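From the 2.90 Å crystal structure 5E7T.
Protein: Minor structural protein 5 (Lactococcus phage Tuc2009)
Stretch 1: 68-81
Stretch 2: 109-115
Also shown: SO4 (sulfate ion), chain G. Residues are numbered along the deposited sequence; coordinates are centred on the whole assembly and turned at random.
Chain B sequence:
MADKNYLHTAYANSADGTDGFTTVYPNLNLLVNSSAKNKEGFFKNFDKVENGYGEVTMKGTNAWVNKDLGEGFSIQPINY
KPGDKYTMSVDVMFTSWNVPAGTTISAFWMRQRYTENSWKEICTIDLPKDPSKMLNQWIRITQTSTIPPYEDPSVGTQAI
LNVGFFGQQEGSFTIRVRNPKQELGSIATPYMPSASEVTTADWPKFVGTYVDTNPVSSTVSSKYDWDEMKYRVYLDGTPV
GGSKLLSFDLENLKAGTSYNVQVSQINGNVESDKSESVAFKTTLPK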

# COMPACT_ATOMS: atom_id res chain seq x y z
N ASP B 68 -14.90 22.59 46.01
CA ASP B 68 -15.33 21.32 45.43
C ASP B 68 -14.33 20.20 45.70
O ASP B 68 -13.13 20.34 45.39
CB ASP B 68 -15.63 21.47 43.93
CG ASP B 68 -16.13 20.23 43.21
OD1 ASP B 68 -16.75 19.37 43.87
OD2 ASP B 68 -15.91 20.12 41.98
N LEU B 69 -14.84 19.10 46.32
CA LEU B 69 -14.07 17.90 46.65
C LEU B 69 -14.40 16.77 45.67
O LEU B 69 -13.88 15.66 45.81
CB LEU B 69 -14.36 17.40 48.06
CG LEU B 69 -14.21 18.34 49.27
CD1 LEU B 69 -14.54 17.59 50.53
CD2 LEU B 69 -12.79 18.88 49.40
N GLY B 70 -15.25 17.06 44.69
CA GLY B 70 -15.74 16.09 43.71
C GLY B 70 -14.68 15.25 43.02
O GLY B 70 -14.92 14.07 42.73
N GLU B 71 -13.52 15.85 42.75
CA GLU B 71 -12.44 15.19 42.03
C GLU B 71 -11.63 14.26 42.91
O GLU B 71 -10.69 13.61 42.44
CB GLU B 71 -11.55 16.24 41.35
CG GLU B 71 -12.03 16.63 39.96
CD GLU B 71 -10.97 17.37 39.15
OE1 GLU B 71 -11.24 18.52 38.74
OE2 GLU B 71 -9.86 16.81 38.97
N GLY B 72 -12.00 14.19 44.18
CA GLY B 72 -11.33 13.35 45.16
C GLY B 72 -12.12 12.13 45.58
O GLY B 72 -11.71 11.45 46.51
N PHE B 73 -13.25 11.85 44.92
CA PHE B 73 -14.06 10.67 45.22
C PHE B 73 -13.98 9.70 44.05
O PHE B 73 -14.36 10.04 42.94
CB PHE B 73 -15.50 11.03 45.60
CG PHE B 73 -15.66 11.58 47.00
CD1 PHE B 73 -15.49 12.94 47.26
CD2 PHE B 73 -16.00 10.75 48.06
CE1 PHE B 73 -15.64 13.45 48.55
CE2 PHE B 73 -16.17 11.26 49.35
CZ PHE B 73 -15.97 12.61 49.59
N SER B 74 -13.36 8.52 44.29
CA SER B 74 -13.10 7.46 43.33
C SER B 74 -14.31 7.17 42.44
O SER B 74 -14.18 7.10 41.20
CB SER B 74 -12.74 6.17 44.06
OG SER B 74 -11.49 5.68 43.61
N ILE B 75 -15.48 7.00 43.09
CA ILE B 75 -16.73 6.63 42.44
C ILE B 75 -17.93 7.45 42.94
O ILE B 75 -18.03 7.82 44.11
CB ILE B 75 -16.96 5.10 42.57
CG1 ILE B 75 -16.86 4.63 44.05
CG2 ILE B 75 -15.97 4.33 41.64
CD1 ILE B 75 -17.51 3.40 44.35
N GLN B 76 -18.85 7.71 42.00
CA GLN B 76 -20.05 8.50 42.20
C GLN B 76 -20.96 7.93 43.27
O GLN B 76 -21.16 6.71 43.30
CB GLN B 76 -20.78 8.71 40.88
CG GLN B 76 -20.02 9.62 39.92
CD GLN B 76 -19.65 10.93 40.56
OE1 GLN B 76 -20.52 11.72 40.93
NE2 GLN B 76 -18.36 11.12 40.82
N PRO B 77 -21.51 8.79 44.15
CA PRO B 77 -22.32 8.29 45.27
C PRO B 77 -23.59 7.55 44.91
O PRO B 77 -24.15 6.86 45.75
CB PRO B 77 -22.60 9.55 46.08
CG PRO B 77 -22.42 10.67 45.16
CD PRO B 77 -21.35 10.26 44.23
N ILE B 78 -24.02 7.60 43.68
CA ILE B 78 -25.23 6.87 43.32
C ILE B 78 -24.95 5.37 43.06
O ILE B 78 -25.84 4.64 42.62
CB ILE B 78 -25.97 7.55 42.15
CG1 ILE B 78 -25.07 7.67 40.91
CG2 ILE B 78 -26.51 8.92 42.60
CD1 ILE B 78 -25.35 6.65 39.89
N ASN B 79 -23.70 4.95 43.29
CA ASN B 79 -23.27 3.58 43.11
C ASN B 79 -23.33 2.86 44.42
O ASN B 79 -23.46 1.64 44.44
CB ASN B 79 -21.87 3.53 42.56
CG ASN B 79 -21.83 3.59 41.07
OD1 ASN B 79 -22.21 2.64 40.36
ND2 ASN B 79 -21.37 4.70 40.57
N TYR B 80 -23.27 3.62 45.53
CA TYR B 80 -23.37 3.06 46.88
C TYR B 80 -24.81 2.50 47.08
O TYR B 80 -25.76 3.16 46.66
CB TYR B 80 -23.04 4.15 47.93
CG TYR B 80 -21.77 4.98 47.76
CD1 TYR B 80 -20.62 4.44 47.20
CD2 TYR B 80 -21.67 6.26 48.32
CE1 TYR B 80 -19.44 5.17 47.11
CE2 TYR B 80 -20.48 6.99 48.28
CZ TYR B 80 -19.37 6.45 47.67
OH TYR B 80 -18.20 7.18 47.57
N LYS B 81 -24.97 1.28 47.63
CA LYS B 81 -26.30 0.68 47.85
C LYS B 81 -26.93 1.34 49.09
O LYS B 81 -26.25 1.37 50.12
CB LYS B 81 -26.21 -0.83 48.18
CG LYS B 81 -25.60 -1.76 47.14
CD LYS B 81 -25.15 -3.10 47.79
CE LYS B 81 -26.13 -4.26 47.64
NZ LYS B 81 -27.38 -4.08 48.44
S SO4 G . -26.22 24.77 52.12
O1 SO4 G . -26.47 24.20 53.46
O2 SO4 G . -26.84 23.90 51.12
O3 SO4 G . -26.80 26.11 52.00
O4 SO4 G . -24.78 24.86 51.91
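Stretch 2 109-115: WMRQRYT

Stretch 2 is an extended strand from Trp109 to Tyr114, continuing a strand that begins earlier in the chain. Stretch 1 is mostly loop and turn, with a short 3-10 segment at Gly70 to Gly72. The Gly72 N to Leu69 O hydrogen bond, 2.9 Å, closes that turn. Gly70 N also donates to Asp68 OD1 at 2.9 Å. Further on, Asn79 N donates to Gln76 O at 3.1 Å and closes a turn ahead of Tyr80.

The strand passes the loop in the same general sense. Leu69 CA lies 8.1 Å from Met110 CA, and Pro77 CA lies 7.1 Å from Gln112 CA. These separations leave the contact to side chains.

Gln112 is the centre of the contact. Its CA-to-CB bond points toward stretch 1, and it has the largest area covered there. Gln112 CG sits over the face of the Phe73 ring, 3.8 Å from the centroid and close to the ring normal, a CH-pi contact. The end of the side chain lies among Phe73, Pro77 and Tyr80. The orientation of its amide is uncertain.

Two apolar contacts flank this centre along the strand. Leu69 CD1 meets Met110 CG at 3.8 Å. Ile78 CG2 approaches Tyr114 CE1 at 4.2 Å; the Tyr114 CA-to-CB bond points sideways, but the end of its side chain comes nearer the loop.

Arg111 and Arg113 alternate with these residues, and their CA-to-CB bonds point away from stretch 1. Arg113 reaches a sulfate ion, probably from the crystallisation liquor. Arg113 NH2 donates to SO4 O2 at 2.8 Å, and Arg113 NH1 makes a weak hydrogen bond to SO4 O2 at 3.2 Å.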

# COMPACT_ATOMS: atom_id res chain seq x y z
N TRP B 109 -18.83 21.10 57.29
CA TRP B 109 -18.58 19.68 57.02
C TRP B 109 -17.94 19.37 55.66
O TRP B 109 -17.80 20.26 54.82
CB TRP B 109 -19.88 18.87 57.17
CG TRP B 109 -21.17 19.53 56.75
CD1 TRP B 109 -22.23 19.83 57.55
CD2 TRP B 109 -21.58 19.88 55.40
NE1 TRP B 109 -23.25 20.38 56.80
CE2 TRP B 109 -22.87 20.43 55.48
CE3 TRP B 109 -20.94 19.85 54.15
CZ2 TRP B 109 -23.55 20.90 54.36
CZ3 TRP B 109 -21.64 20.28 53.03
CH2 TRP B 109 -22.92 20.81 53.15
N MET B 110 -17.53 18.08 55.46
CA MET B 110 -17.01 17.51 54.20
C MET B 110 -18.07 16.50 53.83
O MET B 110 -18.25 15.51 54.54
CB MET B 110 -15.68 16.81 54.39
CG MET B 110 -14.51 17.71 54.31
SD MET B 110 -13.05 16.79 54.78
CE MET B 110 -11.96 18.08 54.97
N ARG B 111 -18.84 16.80 52.78
CA ARG B 111 -20.00 15.97 52.50
C ARG B 111 -20.29 15.69 51.03
O ARG B 111 -20.20 16.59 50.18
CB ARG B 111 -21.22 16.65 53.18
CG ARG B 111 -22.61 16.43 52.57
CD ARG B 111 -23.72 17.05 53.40
NE ARG B 111 -23.54 16.80 54.83
CZ ARG B 111 -24.31 17.30 55.80
NH1 ARG B 111 -25.35 18.07 55.51
NH2 ARG B 111 -24.02 17.04 57.07
N GLN B 112 -20.68 14.42 50.77
CA GLN B 112 -21.22 13.93 49.50
C GLN B 112 -22.71 13.99 49.77
O GLN B 112 -23.16 13.51 50.82
CB GLN B 112 -20.82 12.47 49.24
CG GLN B 112 -19.62 12.29 48.35
CD GLN B 112 -19.35 10.83 48.10
OE1 GLN B 112 -19.25 10.02 49.03
NE2 GLN B 112 -19.12 10.46 46.83
N ARG B 113 -23.48 14.63 48.86
CA ARG B 113 -24.93 14.80 49.05
C ARG B 113 -25.67 14.98 47.74
O ARG B 113 -25.06 15.32 46.73
CB ARG B 113 -25.20 16.01 49.96
CG ARG B 113 -24.92 17.36 49.32
CD ARG B 113 -25.26 18.43 50.30
NE ARG B 113 -25.06 19.75 49.73
CZ ARG B 113 -25.43 20.88 50.32
NH1 ARG B 113 -26.04 20.85 51.50
NH2 ARG B 113 -25.20 22.05 49.73
N TYR B 114 -27.01 14.81 47.79
CA TYR B 114 -27.90 15.03 46.66
C TYR B 114 -28.03 16.56 46.50
O TYR B 114 -27.76 17.31 47.45
CB TYR B 114 -29.28 14.33 46.85
CG TYR B 114 -29.25 12.82 46.72
CD1 TYR B 114 -29.18 12.21 45.47
CD2 TYR B 114 -29.28 12.00 47.84
CE1 TYR B 114 -29.09 10.82 45.35
CE2 TYR B 114 -29.21 10.61 47.73
CZ TYR B 114 -29.11 10.02 46.48
OH TYR B 114 -29.03 8.65 46.37
N THR B 115 -28.37 17.03 45.30
CA THR B 115 -28.45 18.47 45.09
C THR B 115 -29.90 18.91 44.97
O THR B 115 -30.72 18.49 45.80
CB THR B 115 -27.54 18.92 43.96
OG1 THR B 115 -27.93 18.29 42.73
CG2 THR B 115 -26.07 18.68 44.27